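Local coordinates for GRMZM2G135359 pseudokinase (Zea mays, PDB 6CPY), which is a receptor-like pseudokinase whose kinase-fold domain, captured here without ligand, may bind ATP but probably has little or no catalytic activity, at residues A[85-88]-A[89-92]; A[111-114]-A[115-118]. All coordinates share one frame; numbering follows the deposited sequence.

Contact 1 of 2, residues A[85-88]-A[89-92]; sequences ESQY and RKKI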
# COMPACT_ATOMS: atom_id res chain seq x y z
N GLU A 85 3.32 -18.41 -12.74
CA GLU A 85 4.71 -18.03 -12.92
C GLU A 85 4.83 -16.73 -13.69
O GLU A 85 5.62 -15.87 -13.35
CB GLU A 85 5.50 -19.14 -13.65
CG GLU A 85 7.00 -18.90 -13.74
CD GLU A 85 7.69 -18.75 -12.39
OE1 GLU A 85 7.21 -19.31 -11.38
OE2 GLU A 85 8.74 -18.08 -12.36
N SER A 86 4.02 -16.60 -14.73
CA SER A 86 4.03 -15.40 -15.55
C SER A 86 3.63 -14.15 -14.74
O SER A 86 4.29 -13.12 -14.83
CB SER A 86 3.09 -15.58 -16.75
OG SER A 86 3.18 -14.46 -17.60
N GLN A 87 2.57 -14.26 -13.95
CA GLN A 87 2.11 -13.15 -13.11
C GLN A 87 3.09 -12.82 -11.99
O GLN A 87 3.22 -11.66 -11.58
CB GLN A 87 0.73 -13.46 -12.53
CG GLN A 87 -0.38 -13.46 -13.57
CD GLN A 87 -0.62 -12.07 -14.16
OE1 GLN A 87 -0.25 -11.80 -15.30
NE2 GLN A 87 -1.21 -11.18 -13.37
N TYR A 88 3.77 -13.84 -11.49
CA TYR A 88 4.82 -13.66 -10.49
C TYR A 88 5.97 -12.82 -11.04
O TYR A 88 6.40 -11.85 -10.42
CB TYR A 88 5.31 -15.04 -10.02
CG TYR A 88 6.48 -15.03 -9.06
CD1 TYR A 88 6.28 -14.90 -7.68
CD2 TYR A 88 7.78 -15.19 -9.52
CE1 TYR A 88 7.34 -14.91 -6.80
CE2 TYR A 88 8.85 -15.19 -8.64
CZ TYR A 88 8.63 -15.05 -7.28
OH TYR A 88 9.70 -15.06 -6.43
N ARG A 89 6.48 -13.18 -12.21
CA ARG A 89 7.58 -12.42 -12.80
C ARG A 89 7.14 -11.02 -13.20
O ARG A 89 7.89 -10.06 -13.04
CB ARG A 89 8.17 -13.15 -14.01
CG ARG A 89 8.81 -14.48 -13.65
CD ARG A 89 9.53 -15.11 -14.83
NE ARG A 89 10.41 -16.17 -14.34
CZ ARG A 89 11.63 -16.44 -14.82
NH1 ARG A 89 12.16 -15.74 -15.82
NH2 ARG A 89 12.33 -17.43 -14.27
N LYS A 90 5.92 -10.91 -13.72
CA LYS A 90 5.35 -9.63 -14.14
C LYS A 90 5.26 -8.66 -12.96
O LYS A 90 5.66 -7.51 -13.07
CB LYS A 90 3.96 -9.87 -14.74
CG LYS A 90 3.26 -8.65 -15.30
CD LYS A 90 2.13 -9.09 -16.23
CE LYS A 90 2.67 -9.65 -17.54
NZ LYS A 90 2.08 -10.97 -17.88
N LYS A 91 4.75 -9.14 -11.84
CA LYS A 91 4.68 -8.31 -10.64
C LYS A 91 6.06 -7.81 -10.22
O LYS A 91 6.24 -6.64 -9.92
CB LYS A 91 4.01 -9.05 -9.48
CG LYS A 91 4.03 -8.22 -8.19
CD LYS A 91 3.26 -8.84 -7.05
CE LYS A 91 3.31 -7.89 -5.86
NZ LYS A 91 2.60 -8.43 -4.68
N ILE A 92 7.04 -8.71 -10.19
CA ILE A 92 8.39 -8.33 -9.77
C ILE A 92 9.00 -7.28 -10.71
O ILE A 92 9.57 -6.30 -10.25
CB ILE A 92 9.31 -9.56 -9.67
CG1 ILE A 92 8.91 -10.39 -8.44
CG2 ILE A 92 10.78 -9.12 -9.61
CD1 ILE A 92 9.46 -11.80 -8.42
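R89 reaches back one turn to E85 on helix 82-96, the C helix of the kinase N-lobe. Its extended chain brings NE to 3.2 Å from E85 OE2, a salt bridge with a fairly straight hydrogen bond (161°). The oxygen lies in the guanidinium plane and offers its anti lone pair, although the two planar groups are turned 64° apart. E85 OE1 turns instead to W80 and R118, and one carboxylate thereby serves several donors. K90 runs alongside Q87 and bends at its end; NZ stays 3.6 Å from Q87 OE1, a loose polar approach suited to an exposed lysine, while Q87 NE2 bonds to W194 O. K91 bonds through its backbone N to Q87 O (3.0 Å), but its extended side chain carries NZ to hydrogen bonds with the backbone O atoms of D190 and E192. It probably stands where active kinases carry the C-helix glutamate. I92 faces the sheet beside Y88, whose CG lies anti to the backbone N (chi1 175°), which turns the ring against strands 106-112 and 117-123, where its OH bonds to V119 O. Replacing Y88 by an alanine would probably leave V119 O without this donor and open a gap beside I92 CD1. The isoleucine supplies a slim methyl for a CH-pi contact: CD1 sits over one ring face, 3.8 Å from the centroid, and is offset toward CE2 and CZ.

Contact 2 of 2, residues A[111-114]-A[115-118]; sequences EEEH and PFTR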
# COMPACT_ATOMS: atom_id res chain seq x y z
N GLU A 111 12.78 -17.63 -5.89
CA GLU A 111 12.14 -18.77 -6.50
C GLU A 111 13.07 -19.94 -6.24
O GLU A 111 14.27 -19.87 -6.55
CB GLU A 111 12.06 -18.62 -8.01
CG GLU A 111 11.30 -17.43 -8.52
CD GLU A 111 10.90 -17.65 -9.96
OE1 GLU A 111 9.76 -18.07 -10.18
OE2 GLU A 111 11.74 -17.47 -10.86
N GLU A 112 12.51 -21.00 -5.69
CA GLU A 112 13.27 -22.22 -5.44
C GLU A 112 12.28 -23.34 -5.62
O GLU A 112 11.12 -23.20 -5.24
CB GLU A 112 13.86 -22.21 -4.02
CG GLU A 112 14.45 -23.54 -3.54
CD GLU A 112 15.57 -24.04 -4.42
OE1 GLU A 112 16.53 -23.27 -4.65
OE2 GLU A 112 15.50 -25.21 -4.87
N GLU A 113 12.74 -24.44 -6.21
CA GLU A 113 11.86 -25.58 -6.49
C GLU A 113 11.85 -26.60 -5.36
O GLU A 113 10.87 -27.32 -5.21
CB GLU A 113 12.25 -26.28 -7.80
CG GLU A 113 12.07 -25.43 -9.05
CD GLU A 113 10.67 -24.85 -9.15
OE1 GLU A 113 9.68 -25.62 -9.05
OE2 GLU A 113 10.55 -23.62 -9.33
N HIS A 114 12.93 -26.67 -4.59
CA HIS A 114 13.07 -27.68 -3.54
C HIS A 114 13.46 -27.10 -2.18
O HIS A 114 14.64 -26.78 -1.97
CB HIS A 114 14.12 -28.71 -3.98
CG HIS A 114 13.95 -29.18 -5.39
ND1 HIS A 114 14.81 -28.82 -6.41
CD2 HIS A 114 13.00 -29.96 -5.96
CE1 HIS A 114 14.40 -29.36 -7.54
NE2 HIS A 114 13.30 -30.05 -7.30
N PRO A 115 12.52 -26.95 -1.25
CA PRO A 115 11.09 -27.17 -1.47
C PRO A 115 10.46 -25.99 -2.21
O PRO A 115 11.11 -24.97 -2.41
CB PRO A 115 10.53 -27.25 -0.06
CG PRO A 115 11.43 -26.36 0.73
CD PRO A 115 12.79 -26.52 0.13
N PHE A 116 9.20 -26.14 -2.60
CA PHE A 116 8.58 -25.17 -3.49
C PHE A 116 8.47 -23.81 -2.80
O PHE A 116 7.91 -23.70 -1.70
CB PHE A 116 7.21 -25.62 -3.96
CG PHE A 116 6.61 -24.70 -4.96
CD1 PHE A 116 7.02 -24.74 -6.28
CD2 PHE A 116 5.68 -23.74 -4.58
CE1 PHE A 116 6.50 -23.86 -7.21
CE2 PHE A 116 5.15 -22.86 -5.51
CZ PHE A 116 5.56 -22.92 -6.82
N THR A 117 9.03 -22.78 -3.44
CA THR A 117 9.13 -21.44 -2.86
C THR A 117 8.83 -20.39 -3.93
O THR A 117 9.45 -20.38 -4.98
CB THR A 117 10.56 -21.18 -2.35
OG1 THR A 117 10.99 -22.27 -1.53
CG2 THR A 117 10.65 -19.87 -1.58
N ARG A 118 7.88 -19.51 -3.64
CA ARG A 118 7.67 -18.34 -4.48
C ARG A 118 7.43 -17.18 -3.55
O ARG A 118 6.34 -17.04 -2.99
CB ARG A 118 6.47 -18.55 -5.42
CG ARG A 118 6.69 -19.56 -6.53
CD ARG A 118 7.71 -19.06 -7.54
NE ARG A 118 7.87 -19.94 -8.68
CZ ARG A 118 8.51 -21.11 -8.67
NH1 ARG A 118 9.05 -21.59 -7.55
NH2 ARG A 118 8.58 -21.83 -9.79
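E112 and T117 form the hydrogen-bonded pair that closes a beta hairpin between strands 106-112 and 117-123, in the five-stranded sheet of the kinase N-lobe. Its backbone bonds are T117 N to E112 O (2.8 Å) and E112 N to T117 O (3.2 Å). T117 O also accepts from R118 NH1, and the two donors come from opposite faces of its carbonyl plane. At the turn, the cis peptide before P115 reverses the chain, consistent with a type VIb turn. Side chains steady it: E112 OE2 receives H114 N at 3.0 Å, and T117 OG1 bonds to P115 O, with R34 as a further partner.

Charge pairing centres on R118, whose broad guanidinium can meet acids from several directions. E113 OE2 comes to its edge, 2.7 Å from NH2 and using the syn lone pair, with a second, weak bond to NH1. E111 OE1 instead stands over a face, 3.1 Å from NE, where charge attracts but no N-H points at it.

Aromatic rings complete the surroundings of R118: W80 makes a cation-pi interaction with it, and on the guanidinium face opposite E111 CB, F116 CE1 lies 3.3 Å above the plane.

From the N terminus the chain first makes contact 1, two successive turns of helix 82-96, and later contact 2, the hairpin end at 111-118. Contact 1 closes no loop, whereas contact 2 closes the short hairpin turn; they stand in series, neither nesting nor crossing, with centres about 15 Å apart. Folding nevertheless brings them together, fastening the helix to strands 106-112 and 117-123. E85 OE1 meets R118 NE at 2.8 Å, while the Y88 ring packs with CE2 3.3 Å from E111 CG. The acids E85 and E111 also lie close together; nearby R118 and R89, the latter only a long, weak partner of E111, probably offset their negative charges.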